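Chorismatase (Streptomyces hygroscopicus, PDB 4BPS) hydrolyses chorismate to (3R,4R)-3,4-dihydroxy-3,4-dihydrobenzoate and pyruvate in the biosynthesis of the immunosuppressants FK506 and FK520. Local coordinates at residues T18-R23 / D96-G101; A117-V122 / T137-S142; S142-T147 / E153-F158; A229-P234 / G238-S243; V298-R301 / D305-T308. All blocks are in the same frame, centred on the assembly; numbering follows the deposited sequence.

Contact 1 of 5, residues T18-R23 / D96-G101; sequences TAPYCR and DAYLFG
One face of the Y98 ring is covered by the pyrrolidine of P20, whose CD stands 3.5 Å from the ring centroid of Y98 and only 6° off the ring normal, a nearly centred CH-pi contact. P20 CG adds to it at the inner end of the ring, 3.8 Å from Y98 CG, and the two side chains cross at about a right angle. Farther out, A19 CA and the carbonyl oxygen of T18 approach obliquely; A19 CA lies 3.5 Å from Y98 CE2, while the small methyl A19 CB sits beside the phenol, 3.7 Å from Y98 OH. The tyrosine is brought here by a first torsion of -58°, with CG anti to its own carbonyl carbon. Proline suits its place because the ring CD, bonded to the amide nitrogen, carries slightly electropositive hydrogens that favour an aromatic face. A serine in place of Y98 takes the ring away from P20 CD and is likely to open a gap beside A19 and P20. The contact joins the chain leading into strand 21-25, an outer strand of one sheet, to the start of strand 98-105 in another; P20 also rests on L194, and Y98 on A196, of strand 189-196. R239 bonds to A19 O and P20 O, but between these two segments dispersion and CH-pi attraction do the work, which depends on close fit of shape.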
# COMPACT_ATOMS: atom_id res chain seq x y z
N THR A 18 8.70 -3.18 -19.08
CA THR A 18 7.38 -2.72 -18.63
C THR A 18 7.41 -2.54 -17.11
O THR A 18 7.81 -3.43 -16.37
CB THR A 18 6.30 -3.74 -19.02
OG1 THR A 18 6.36 -3.98 -20.43
CG2 THR A 18 4.90 -3.24 -18.63
N ALA A 19 6.94 -1.38 -16.67
CA ALA A 19 6.87 -1.05 -15.24
C ALA A 19 5.65 -1.73 -14.61
O ALA A 19 4.72 -2.12 -15.30
CB ALA A 19 6.78 0.45 -15.07
N PRO A 20 5.67 -1.94 -13.28
CA PRO A 20 4.59 -2.71 -12.65
C PRO A 20 3.23 -2.08 -12.82
O PRO A 20 3.10 -0.85 -12.88
CB PRO A 20 4.99 -2.76 -11.17
CG PRO A 20 6.51 -2.57 -11.20
CD PRO A 20 6.73 -1.59 -12.32
N TYR A 21 2.21 -2.93 -12.89
CA TYR A 21 0.85 -2.46 -13.01
C TYR A 21 -0.08 -3.50 -12.39
O TYR A 21 0.31 -4.63 -12.12
CB TYR A 21 0.47 -2.18 -14.47
CG TYR A 21 0.56 -3.35 -15.41
CD1 TYR A 21 1.78 -3.71 -16.00
CD2 TYR A 21 -0.56 -4.07 -15.76
CE1 TYR A 21 1.87 -4.77 -16.90
CE2 TYR A 21 -0.49 -5.12 -16.67
CZ TYR A 21 0.74 -5.46 -17.26
OH TYR A 21 0.83 -6.48 -18.17
N CYS A 22 -1.31 -3.08 -12.15
CA CYS A 22 -2.25 -3.84 -11.37
C CYS A 22 -3.48 -4.29 -12.17
O CYS A 22 -3.92 -3.60 -13.12
CB CYS A 22 -2.69 -2.93 -10.19
SG CYS A 22 -3.59 -3.73 -8.86
N ARG A 23 -4.04 -5.43 -11.76
CA ARG A 23 -5.37 -5.86 -12.19
C ARG A 23 -6.14 -6.34 -10.98
O ARG A 23 -5.54 -6.86 -10.04
CB ARG A 23 -5.28 -7.04 -13.17
CG ARG A 23 -4.62 -6.74 -14.50
CD ARG A 23 -5.52 -5.98 -15.43
NE ARG A 23 -4.91 -5.81 -16.75
CZ ARG A 23 -4.20 -4.75 -17.14
NH1 ARG A 23 -4.02 -3.71 -16.34
NH2 ARG A 23 -3.68 -4.72 -18.36
N ASP A 96 13.99 -8.38 -14.88
CA ASP A 96 15.29 -7.75 -14.77
C ASP A 96 15.22 -6.36 -14.15
O ASP A 96 16.17 -5.95 -13.47
CB ASP A 96 16.02 -7.74 -16.11
CG ASP A 96 16.55 -9.13 -16.48
OD1 ASP A 96 16.84 -9.95 -15.58
OD2 ASP A 96 16.71 -9.41 -17.69
N ALA A 97 14.09 -5.66 -14.30
CA ALA A 97 13.97 -4.28 -13.83
C ALA A 97 13.21 -4.08 -12.52
O ALA A 97 13.42 -3.04 -11.87
CB ALA A 97 13.33 -3.42 -14.92
N TYR A 98 12.32 -5.01 -12.14
CA TYR A 98 11.45 -4.80 -10.97
C TYR A 98 11.31 -6.07 -10.14
O TYR A 98 11.50 -7.19 -10.63
CB TYR A 98 10.05 -4.30 -11.39
CG TYR A 98 10.13 -3.00 -12.16
CD1 TYR A 98 10.34 -1.78 -11.50
CD2 TYR A 98 10.02 -2.98 -13.55
CE1 TYR A 98 10.44 -0.59 -12.24
CE2 TYR A 98 10.13 -1.79 -14.27
CZ TYR A 98 10.32 -0.61 -13.60
OH TYR A 98 10.43 0.59 -14.28
N LEU A 99 10.95 -5.89 -8.88
CA LEU A 99 10.82 -6.97 -7.89
C LEU A 99 9.50 -6.79 -7.14
O LEU A 99 9.14 -5.66 -6.76
CB LEU A 99 11.98 -6.86 -6.91
CG LEU A 99 12.03 -7.75 -5.67
CD1 LEU A 99 12.24 -9.17 -6.09
CD2 LEU A 99 13.16 -7.31 -4.69
N PHE A 100 8.79 -7.89 -6.91
CA PHE A 100 7.59 -7.94 -6.07
C PHE A 100 7.85 -8.92 -4.94
O PHE A 100 8.31 -10.02 -5.20
CB PHE A 100 6.39 -8.42 -6.90
CG PHE A 100 5.11 -8.57 -6.12
CD1 PHE A 100 4.32 -7.48 -5.85
CD2 PHE A 100 4.69 -9.81 -5.67
CE1 PHE A 100 3.12 -7.62 -5.14
CE2 PHE A 100 3.49 -9.94 -4.97
CZ PHE A 100 2.73 -8.84 -4.70
N GLY A 101 7.52 -8.55 -3.70
CA GLY A 101 7.68 -9.45 -2.57
C GLY A 101 6.54 -9.35 -1.59
O GLY A 101 5.85 -8.32 -1.48

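Contact 2 of 5, residues A117-V122 / T137-S142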
# COMPACT_ATOMS: atom_id res chain seq x y z
N ALA A 117 12.31 -6.88 12.35
CA ALA A 117 12.99 -7.99 11.69
C ALA A 117 12.47 -8.19 10.25
O ALA A 117 13.24 -8.41 9.33
CB ALA A 117 12.85 -9.27 12.50
N LEU A 118 11.16 -8.09 10.07
CA LEU A 118 10.54 -8.24 8.77
C LEU A 118 11.06 -7.15 7.83
O LEU A 118 11.50 -7.45 6.72
CB LEU A 118 9.02 -8.17 8.96
CG LEU A 118 8.18 -8.31 7.70
CD1 LEU A 118 6.79 -8.88 8.04
CD2 LEU A 118 8.04 -6.97 6.99
N TYR A 119 11.02 -5.89 8.27
CA TYR A 119 11.52 -4.82 7.41
C TYR A 119 13.03 -4.93 7.18
O TYR A 119 13.49 -4.65 6.08
CB TYR A 119 11.13 -3.43 7.96
CG TYR A 119 9.85 -2.92 7.33
CD1 TYR A 119 9.89 -2.21 6.15
CD2 TYR A 119 8.61 -3.20 7.89
CE1 TYR A 119 8.73 -1.80 5.51
CE2 TYR A 119 7.45 -2.79 7.26
CZ TYR A 119 7.51 -2.08 6.07
OH TYR A 119 6.36 -1.68 5.41
N THR A 120 13.79 -5.35 8.19
CA THR A 120 15.21 -5.61 7.96
C THR A 120 15.39 -6.60 6.82
O THR A 120 16.24 -6.42 5.95
CB THR A 120 15.88 -6.15 9.23
OG1 THR A 120 15.98 -5.11 10.21
CG2 THR A 120 17.29 -6.66 8.93
N ASN A 121 14.59 -7.65 6.84
CA ASN A 121 14.70 -8.68 5.82
C ASN A 121 14.30 -8.14 4.43
O ASN A 121 14.94 -8.48 3.43
CB ASN A 121 13.87 -9.91 6.19
CG ASN A 121 14.48 -10.66 7.36
OD1 ASN A 121 15.68 -10.55 7.61
ND2 ASN A 121 13.67 -11.39 8.10
N VAL A 122 13.28 -7.27 4.38
CA VAL A 122 12.92 -6.62 3.12
C VAL A 122 14.06 -5.74 2.59
O VAL A 122 14.45 -5.85 1.40
CB VAL A 122 11.62 -5.81 3.28
CG1 VAL A 122 11.35 -4.93 2.07
CG2 VAL A 122 10.43 -6.74 3.54
N THR A 137 4.84 0.20 -0.74
CA THR A 137 4.69 -0.79 0.31
C THR A 137 3.25 -0.82 0.78
O THR A 137 2.53 0.18 0.71
CB THR A 137 5.61 -0.49 1.53
OG1 THR A 137 5.23 0.75 2.13
CG2 THR A 137 7.07 -0.48 1.14
N TRP A 138 2.84 -1.98 1.30
CA TRP A 138 1.53 -2.11 1.96
C TRP A 138 1.74 -2.88 3.25
O TRP A 138 2.50 -3.85 3.28
CB TRP A 138 0.54 -2.88 1.11
CG TRP A 138 0.08 -2.25 -0.18
CD1 TRP A 138 -1.11 -1.62 -0.39
CD2 TRP A 138 0.78 -2.26 -1.45
NE1 TRP A 138 -1.21 -1.25 -1.72
CE2 TRP A 138 -0.07 -1.61 -2.38
CE3 TRP A 138 2.01 -2.75 -1.90
CZ2 TRP A 138 0.27 -1.45 -3.73
CZ3 TRP A 138 2.35 -2.59 -3.23
CH2 TRP A 138 1.48 -1.95 -4.14
N ASN A 139 1.00 -2.48 4.27
CA ASN A 139 1.02 -3.13 5.58
C ASN A 139 -0.42 -3.39 6.00
O ASN A 139 -1.19 -2.46 6.20
CB ASN A 139 1.69 -2.24 6.64
CG ASN A 139 3.04 -1.73 6.18
OD1 ASN A 139 4.04 -2.44 6.28
ND2 ASN A 139 3.08 -0.49 5.65
N TYR A 140 -0.76 -4.68 6.09
CA TYR A 140 -2.10 -5.13 6.50
C TYR A 140 -1.93 -5.63 7.93
O TYR A 140 -1.31 -6.67 8.16
CB TYR A 140 -2.61 -6.21 5.57
CG TYR A 140 -2.70 -5.74 4.12
CD1 TYR A 140 -3.73 -4.88 3.72
CD2 TYR A 140 -1.76 -6.11 3.16
CE1 TYR A 140 -3.83 -4.44 2.43
CE2 TYR A 140 -1.85 -5.67 1.85
CZ TYR A 140 -2.90 -4.83 1.48
OH TYR A 140 -3.05 -4.36 0.21
N VAL A 141 -2.45 -4.84 8.89
CA VAL A 141 -2.10 -4.96 10.31
C VAL A 141 -3.31 -5.45 11.08
O VAL A 141 -4.25 -4.70 11.31
CB VAL A 141 -1.61 -3.58 10.84
CG1 VAL A 141 -1.25 -3.68 12.34
CG2 VAL A 141 -0.42 -3.05 10.03
N SER A 142 -3.29 -6.72 11.49
CA SER A 142 -4.37 -7.28 12.26
C SER A 142 -4.60 -6.52 13.58
O SER A 142 -3.68 -6.35 14.38
CB SER A 142 -4.07 -8.71 12.59
OG SER A 142 -5.10 -9.27 13.38
O HOH W 1 5.63 0.84 4.85
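Y119 meets the amide of N139 with the hydroxyl end of its phenol, N139 OD1 lying at the ring edge and near the ring plane, with ring and amide planes 37° apart. Helix 112-129 here packs on strand 133-142 of the six-stranded mixed sheet in this YjgF-fold protein, and a long tyrosine suits the task of spanning the gap from helix to strand. Its first torsion, -95°, is away from a staggered position, consistent with a slight strain accepted for the reach. Y119 OH donates to N139 OD1 at 2.6 Å, in the carbonyl plane and on a lone pair, which fixes which end of the amide is oxygen. The other end, ND2, bonds to T180 O and also gives a hydrogen to a water 3.0 Å from N139 ND2. Both ends of the amide are thereby engaged, as befits a polar residue inside the protein. N139 lines the ligand pocket, so Y119 and the water are second-shell groups that probably fix the rotation of a pocket residue; F158 of helix 154-169 packs on it as well. The water completes the network by donating to Y119 OH at 2.7 Å and by a bond to T137 OG1 at 2.8 Å.

Contact 3 of 5, residues S142-T147 / E153-F158; sequences SGINTT and EVYRDF. With 3EB (3-(2-carboxyethyl)benzoic acid), chain B.
Y155, which lies alongside I144 and points the same way, donates from its OH to the carboxylate oxygen OAB of the bound 3-(2-carboxyethyl)benzoic acid at 2.6 Å, that oxygen lying at the ring edge. Y215, R228 and R162 also bond to this ligand, and Y155 is an established substrate-binding residue. Its CG stands anti to the backbone N (chi1 -180°), sending the ring into the pocket past the flank of I144, whose CG1 touches Y155 CB at 3.7 Å. Behind it, the loop grips the first turn of the helix through main-chain atoms: Y155 N bonds to I144 O, and V154 N to T146 O at 2.9 Å, nearly straight at 162°. These amides, at a helix start, have no acceptor one turn earlier, and the loop carbonyls supply one. The loop is itself folded into a type I turn, G143 to T146, where T146 OG1 and T146 N both bond to G143 O. Glycine fits at G143: its phi is positive, and a CB would clash with T146 OG1. E153, at the N-cap position, receives N145 ND2 on OE2 at 3.1 Å, shares a water with N145 O, and pairs through OE1 with R156 NE at 3.0 Å; N145 OD1 goes to R301. The whole unit links the end of strand 133-142 to helix 154-169, with V154 packed on V141 of that strand.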
# COMPACT_ATOMS: atom_id res chain seq x y z
N SER A 142 -3.29 -6.72 11.49
CA SER A 142 -4.37 -7.28 12.26
C SER A 142 -4.60 -6.52 13.58
O SER A 142 -3.68 -6.35 14.38
CB SER A 142 -4.07 -8.71 12.59
OG SER A 142 -5.10 -9.27 13.38
N GLY A 143 -5.82 -6.06 13.80
CA GLY A 143 -6.13 -5.38 15.05
C GLY A 143 -5.40 -4.06 15.18
O GLY A 143 -4.91 -3.73 16.27
N ILE A 144 -5.36 -3.27 14.11
CA ILE A 144 -4.55 -2.07 14.08
C ILE A 144 -4.87 -1.07 15.21
O ILE A 144 -3.97 -0.36 15.65
CB ILE A 144 -4.69 -1.41 12.67
CG1 ILE A 144 -3.62 -0.35 12.41
CG2 ILE A 144 -6.10 -0.86 12.42
CD1 ILE A 144 -3.53 0.03 10.92
N ASN A 145 -6.12 -1.03 15.68
CA ASN A 145 -6.50 -0.12 16.78
C ASN A 145 -6.65 -0.83 18.12
O ASN A 145 -7.04 -0.22 19.10
CB ASN A 145 -7.80 0.62 16.45
CG ASN A 145 -7.75 1.40 15.16
OD1 ASN A 145 -8.72 1.37 14.40
ND2 ASN A 145 -6.65 2.12 14.90
N THR A 146 -6.38 -2.13 18.15
CA THR A 146 -6.43 -2.85 19.42
C THR A 146 -5.19 -2.49 20.25
O THR A 146 -4.22 -1.95 19.73
CB THR A 146 -6.47 -4.39 19.23
OG1 THR A 146 -5.23 -4.86 18.69
CG2 THR A 146 -7.65 -4.85 18.37
N THR A 147 -5.25 -2.82 21.54
CA THR A 147 -4.13 -2.61 22.44
C THR A 147 -3.33 -3.90 22.56
O THR A 147 -3.91 -4.96 22.81
CB THR A 147 -4.64 -2.17 23.80
OG1 THR A 147 -5.51 -1.05 23.64
CG2 THR A 147 -3.51 -1.80 24.71
N GLU A 153 -1.16 0.68 21.56
CA GLU A 153 -1.93 0.45 20.33
C GLU A 153 -1.08 -0.27 19.29
O GLU A 153 0.08 0.12 19.05
CB GLU A 153 -2.43 1.79 19.76
CG GLU A 153 -3.45 1.61 18.66
CD GLU A 153 -3.84 2.90 17.94
OE1 GLU A 153 -3.07 3.89 18.00
OE2 GLU A 153 -4.93 2.93 17.35
N VAL A 154 -1.66 -1.27 18.63
CA VAL A 154 -0.94 -2.05 17.64
C VAL A 154 -0.33 -1.16 16.55
O VAL A 154 0.81 -1.37 16.15
CB VAL A 154 -1.81 -3.18 17.10
CG1 VAL A 154 -1.22 -3.80 15.82
CG2 VAL A 154 -1.96 -4.27 18.16
N TYR A 155 -1.06 -0.16 16.04
CA TYR A 155 -0.47 0.66 14.97
C TYR A 155 0.83 1.32 15.45
O TYR A 155 1.79 1.43 14.69
CB TYR A 155 -1.44 1.76 14.54
CG TYR A 155 -0.87 2.63 13.43
CD1 TYR A 155 -0.52 2.10 12.18
CD2 TYR A 155 -0.64 3.98 13.63
CE1 TYR A 155 0.01 2.88 11.20
CE2 TYR A 155 -0.14 4.79 12.64
CZ TYR A 155 0.20 4.24 11.43
OH TYR A 155 0.72 5.06 10.45
N ARG A 156 0.83 1.79 16.69
CA ARG A 156 2.00 2.47 17.25
C ARG A 156 3.16 1.48 17.42
O ARG A 156 4.32 1.82 17.15
CB ARG A 156 1.65 3.16 18.55
CG ARG A 156 0.62 4.25 18.36
CD ARG A 156 0.05 4.74 19.69
NE ARG A 156 -1.08 5.64 19.46
CZ ARG A 156 -1.01 6.96 19.47
NH1 ARG A 156 0.14 7.58 19.76
NH2 ARG A 156 -2.09 7.69 19.22
N ASP A 157 2.85 0.27 17.87
CA ASP A 157 3.83 -0.81 18.02
C ASP A 157 4.45 -1.15 16.66
O ASP A 157 5.68 -1.24 16.50
CB ASP A 157 3.04 -1.99 18.61
CG ASP A 157 3.87 -3.19 19.03
OD1 ASP A 157 5.07 -3.08 19.36
OD2 ASP A 157 3.24 -4.27 19.07
N PHE A 158 3.60 -1.28 15.64
CA PHE A 158 4.05 -1.46 14.26
C PHE A 158 4.97 -0.31 13.82
O PHE A 158 6.02 -0.54 13.22
CB PHE A 158 2.82 -1.59 13.35
CG PHE A 158 3.11 -1.29 11.90
CD1 PHE A 158 3.79 -2.21 11.10
CD2 PHE A 158 2.74 -0.08 11.34
CE1 PHE A 158 4.10 -1.92 9.79
CE2 PHE A 158 3.04 0.21 10.02
CZ PHE A 158 3.73 -0.71 9.25
C 3EB B . -2.08 9.17 7.46
O 3EB B . -1.25 9.21 8.37
CA 3EB B . -3.18 8.14 7.42
OAB 3EB B . 1.56 3.79 8.36
OAD 3EB B . 2.02 3.03 6.33
CAE 3EB B . -1.70 6.31 5.49
CAF 3EB B . -0.80 5.67 4.65
CAG 3EB B . -1.66 6.11 6.86
CAH 3EB B . 0.16 4.82 5.17
CAL 3EB B . 1.32 3.75 7.14
CAM 3EB B . -0.68 5.25 7.38
CAN 3EB B . 0.24 4.62 6.55
OXT 3EB B . -2.10 10.04 6.51
C2 3EB B . -2.67 6.74 7.81
O HOH W 2 -6.85 2.54 19.44

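Contact 4 of 5, residues A229-P234 / G238-S243; sequences ATWLGP and GRLFIS
W231 lays one face of its indole across the opposite backbone, with R239 O 3.4 Å and G238 C 3.5 Å above the ring plane, both toward its rim. CG anti to the backbone N (chi1 175°) folds the ring over its neighbour strand, where W231 CE3 also meets L240 CB at 4.0 Å. G238 has to be bare here, since a CB would run into W231 CZ2 and L232 O. The indole is further tied by W231 NE1, which bonds to G233 O at 2.9 Å from above the carbonyl plane. On the other face of the sheet, L232 and F241 lie diagonally: L232 CD2 comes in the plane of the F241 ring at its edge, L232 CB is 3.9 Å from F241 CE2, and R239 CB sits 3.8 Å above one ring face, toward the rim. Between these layers runs the antiparallel beta hairpin of strands 229-232 and 239-249, its axes 165° apart, with T230/F241 and L232/R239 as hydrogen-bonded pairs whose four bonds are each 2.8 Å long. Helix 259-274 covers A229, L240 and I242, a place where apolar residues fit well. The guanidinium of R239 instead leaves the hairpin for the carbonyls of A19, P20 and A344. The main chain thus supplies the directed bonds and the side chains a fitted apolar coat, while one arginine gathers neighbouring chain segments through their carbonyl oxygens.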
# COMPACT_ATOMS: atom_id res chain seq x y z
N ALA A 229 2.84 9.80 -2.50
CA ALA A 229 2.73 9.09 -3.80
C ALA A 229 4.17 8.84 -4.26
O ALA A 229 5.11 9.44 -3.71
CB ALA A 229 1.97 9.94 -4.81
N THR A 230 4.33 7.96 -5.25
CA THR A 230 5.63 7.72 -5.85
C THR A 230 5.46 7.60 -7.35
O THR A 230 4.59 6.86 -7.82
CB THR A 230 6.24 6.40 -5.31
OG1 THR A 230 6.45 6.54 -3.89
CG2 THR A 230 7.56 6.05 -6.00
N TRP A 231 6.29 8.33 -8.09
CA TRP A 231 6.41 8.16 -9.54
C TRP A 231 7.53 7.15 -9.80
O TRP A 231 8.65 7.35 -9.32
CB TRP A 231 6.73 9.49 -10.24
CG TRP A 231 6.97 9.23 -11.70
CD1 TRP A 231 8.16 8.88 -12.30
CD2 TRP A 231 5.98 9.16 -12.73
NE1 TRP A 231 7.96 8.63 -13.66
CE2 TRP A 231 6.63 8.80 -13.94
CE3 TRP A 231 4.60 9.39 -12.75
CZ2 TRP A 231 5.94 8.66 -15.14
CZ3 TRP A 231 3.92 9.24 -13.94
CH2 TRP A 231 4.59 8.89 -15.12
N LEU A 232 7.23 6.13 -10.59
CA LEU A 232 8.21 5.07 -10.87
C LEU A 232 8.36 4.90 -12.37
O LEU A 232 7.37 4.61 -13.06
CB LEU A 232 7.79 3.73 -10.27
CG LEU A 232 8.88 2.64 -10.25
CD1 LEU A 232 9.92 2.96 -9.20
CD2 LEU A 232 8.27 1.26 -10.04
N GLY A 233 9.59 4.98 -12.88
CA GLY A 233 9.85 4.60 -14.26
C GLY A 233 10.03 5.78 -15.18
O GLY A 233 10.04 6.94 -14.78
N PRO A 234 10.20 5.48 -16.47
CA PRO A 234 10.48 6.53 -17.46
C PRO A 234 9.26 7.42 -17.67
O PRO A 234 8.12 7.05 -17.34
CB PRO A 234 10.80 5.73 -18.74
CG PRO A 234 10.24 4.39 -18.53
CD PRO A 234 10.20 4.13 -17.06
N GLY A 238 6.05 5.10 -17.20
CA GLY A 238 6.08 5.14 -15.75
C GLY A 238 4.71 5.21 -15.13
O GLY A 238 3.70 5.40 -15.81
N ARG A 239 4.69 5.01 -13.82
CA ARG A 239 3.46 4.85 -13.06
C ARG A 239 3.45 5.81 -11.90
O ARG A 239 4.50 6.15 -11.34
CB ARG A 239 3.39 3.44 -12.44
CG ARG A 239 3.74 2.31 -13.38
CD ARG A 239 2.73 2.15 -14.50
NE ARG A 239 2.99 0.88 -15.19
CZ ARG A 239 2.66 0.62 -16.45
NH1 ARG A 239 2.02 1.50 -17.20
NH2 ARG A 239 2.98 -0.56 -16.96
N LEU A 240 2.26 6.23 -11.50
CA LEU A 240 2.10 7.03 -10.30
C LEU A 240 1.31 6.23 -9.26
O LEU A 240 0.12 5.99 -9.44
CB LEU A 240 1.37 8.33 -10.65
CG LEU A 240 1.21 9.35 -9.53
CD1 LEU A 240 2.55 9.77 -8.94
CD2 LEU A 240 0.48 10.57 -10.13
N PHE A 241 1.98 5.79 -8.21
CA PHE A 241 1.34 5.03 -7.14
C PHE A 241 0.94 6.00 -6.02
O PHE A 241 1.79 6.74 -5.52
CB PHE A 241 2.31 4.00 -6.56
CG PHE A 241 2.80 3.00 -7.58
CD1 PHE A 241 1.91 2.18 -8.25
CD2 PHE A 241 4.15 2.89 -7.88
CE1 PHE A 241 2.36 1.26 -9.20
CE2 PHE A 241 4.61 1.96 -8.82
CZ PHE A 241 3.72 1.13 -9.46
N ILE A 242 -0.35 6.01 -5.65
CA ILE A 242 -0.84 6.93 -4.63
C ILE A 242 -1.02 6.14 -3.34
O ILE A 242 -1.63 5.06 -3.34
CB ILE A 242 -2.15 7.58 -5.06
CG1 ILE A 242 -2.03 8.21 -6.46
CG2 ILE A 242 -2.56 8.64 -4.02
CD1 ILE A 242 -3.36 8.35 -7.16
N SER A 243 -0.50 6.67 -2.24
CA SER A 243 -0.66 6.05 -0.92
C SER A 243 -2.12 5.94 -0.54
O SER A 243 -2.97 6.66 -1.08
CB SER A 243 0.05 6.89 0.12
OG SER A 243 1.44 6.80 -0.11

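Contact 5 of 5, residues V298-R301 / D305-T308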
# COMPACT_ATOMS: atom_id res chain seq x y z
N VAL A 298 -10.82 1.16 -1.44
CA VAL A 298 -11.47 2.10 -0.56
C VAL A 298 -11.76 1.35 0.75
O VAL A 298 -12.59 0.43 0.75
CB VAL A 298 -12.77 2.66 -1.20
CG1 VAL A 298 -13.45 3.63 -0.23
CG2 VAL A 298 -12.46 3.34 -2.52
N TYR A 299 -11.04 1.70 1.81
CA TYR A 299 -11.17 1.04 3.09
C TYR A 299 -12.14 1.81 3.94
O TYR A 299 -12.01 3.04 4.05
CB TYR A 299 -9.82 1.01 3.77
CG TYR A 299 -8.68 0.43 2.96
CD1 TYR A 299 -8.54 -0.95 2.77
CD2 TYR A 299 -7.69 1.26 2.41
CE1 TYR A 299 -7.47 -1.48 2.07
CE2 TYR A 299 -6.60 0.74 1.70
CZ TYR A 299 -6.50 -0.64 1.54
OH TYR A 299 -5.44 -1.21 0.89
N VAL A 300 -13.13 1.11 4.51
CA VAL A 300 -14.21 1.77 5.25
C VAL A 300 -14.38 1.09 6.59
O VAL A 300 -14.56 -0.14 6.66
CB VAL A 300 -15.54 1.69 4.46
CG1 VAL A 300 -16.64 2.43 5.19
CG2 VAL A 300 -15.36 2.28 3.03
N ARG A 301 -14.34 1.88 7.66
CA ARG A 301 -14.35 1.32 9.01
C ARG A 301 -15.67 0.65 9.39
O ARG A 301 -15.66 -0.45 9.98
CB ARG A 301 -14.02 2.43 10.02
CG ARG A 301 -14.15 1.99 11.50
CD ARG A 301 -13.71 3.11 12.44
NE ARG A 301 -12.30 3.44 12.28
CZ ARG A 301 -11.30 2.77 12.86
NH1 ARG A 301 -11.54 1.75 13.68
NH2 ARG A 301 -10.04 3.12 12.58
N ASP A 305 -21.40 2.40 6.73
CA ASP A 305 -20.89 3.49 5.89
C ASP A 305 -20.49 3.07 4.49
O ASP A 305 -20.19 3.94 3.68
CB ASP A 305 -19.68 4.16 6.55
CG ASP A 305 -20.02 4.91 7.82
OD1 ASP A 305 -21.20 5.28 8.02
OD2 ASP A 305 -19.08 5.20 8.60
N LEU A 306 -20.45 1.77 4.18
CA LEU A 306 -19.88 1.38 2.90
C LEU A 306 -20.67 1.93 1.73
O LEU A 306 -20.08 2.44 0.80
CB LEU A 306 -19.73 -0.15 2.78
CG LEU A 306 -18.29 -0.67 3.01
CD1 LEU A 306 -18.04 -0.85 4.51
CD2 LEU A 306 -17.91 -1.93 2.27
N ASP A 307 -22.00 1.86 1.77
CA ASP A 307 -22.75 2.38 0.64
C ASP A 307 -22.65 3.91 0.55
O ASP A 307 -22.60 4.45 -0.53
CB ASP A 307 -24.21 1.94 0.67
CG ASP A 307 -24.87 2.10 -0.68
OD1 ASP A 307 -24.42 1.45 -1.66
OD2 ASP A 307 -25.83 2.90 -0.78
N THR A 308 -22.64 4.59 1.69
CA THR A 308 -22.46 6.03 1.73
C THR A 308 -21.17 6.39 0.99
O THR A 308 -21.15 7.27 0.11
CB THR A 308 -22.40 6.52 3.19
OG1 THR A 308 -23.63 6.18 3.84
CG2 THR A 308 -22.19 8.02 3.26
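D305, whose CB touches V300 CG1 at 3.8 Å, sends its carboxylate to R302, with OD1 in a salt bridge. The carbon part of this aspartate therefore meets the strand while its charge is met close by in the chain. The larger share of the contact is apolar: L306 CD1 presses on the branch point of V300, 3.6 Å from V300 CB and as close to V300 CG1. The two side chains cross obliquely, so the leucine methyl lies against the flank of the valine. The first torsion of L306, -102°, lies off the staggered positions and swings CD1 to the strand, probably at a small cost. Strand 296-300, helix 306-314 and strand 323-327 form a beta-alpha-beta unit, and the contact lies at the short connection from the first strand into the helix. Beta-branched V300 suits an extended strand and turns its side chain to the helix, where V309 packs on it too. An alanine in place of L306 is likely to open a gap over V300 CB and weaken the hold of this first helical turn on the strand. L306 also touches H327 of strand 323-327, and D305 rests on V259 of helix 259-274.

How the contacts relate
Contacts 1, 2, 4 and 5 are buried, whereas contact 3 is only partly so, its loop reaching the surface. Contacts 2 and 3 share S142 and adjoin the ligand: one bonds a pocket amide to a tyrosine and a water, the other flanks a substrate-binding tyrosine. Contacts 1 and 4 touch directly, through R239 and through Y98 packing on L232. Contacts 4 and 5 reach the same seven-stranded sheet, and contact 5 meets contact 3 through R301. Chemistry follows place: backbone pairing builds the hairpin of contact 4, apolar and CH-pi contacts serve where strands meet loop or helix in contacts 1 and 5, and polar networks gather beside the ligand. Contacts 1 and 3 lie on opposite sides of the chain's centre.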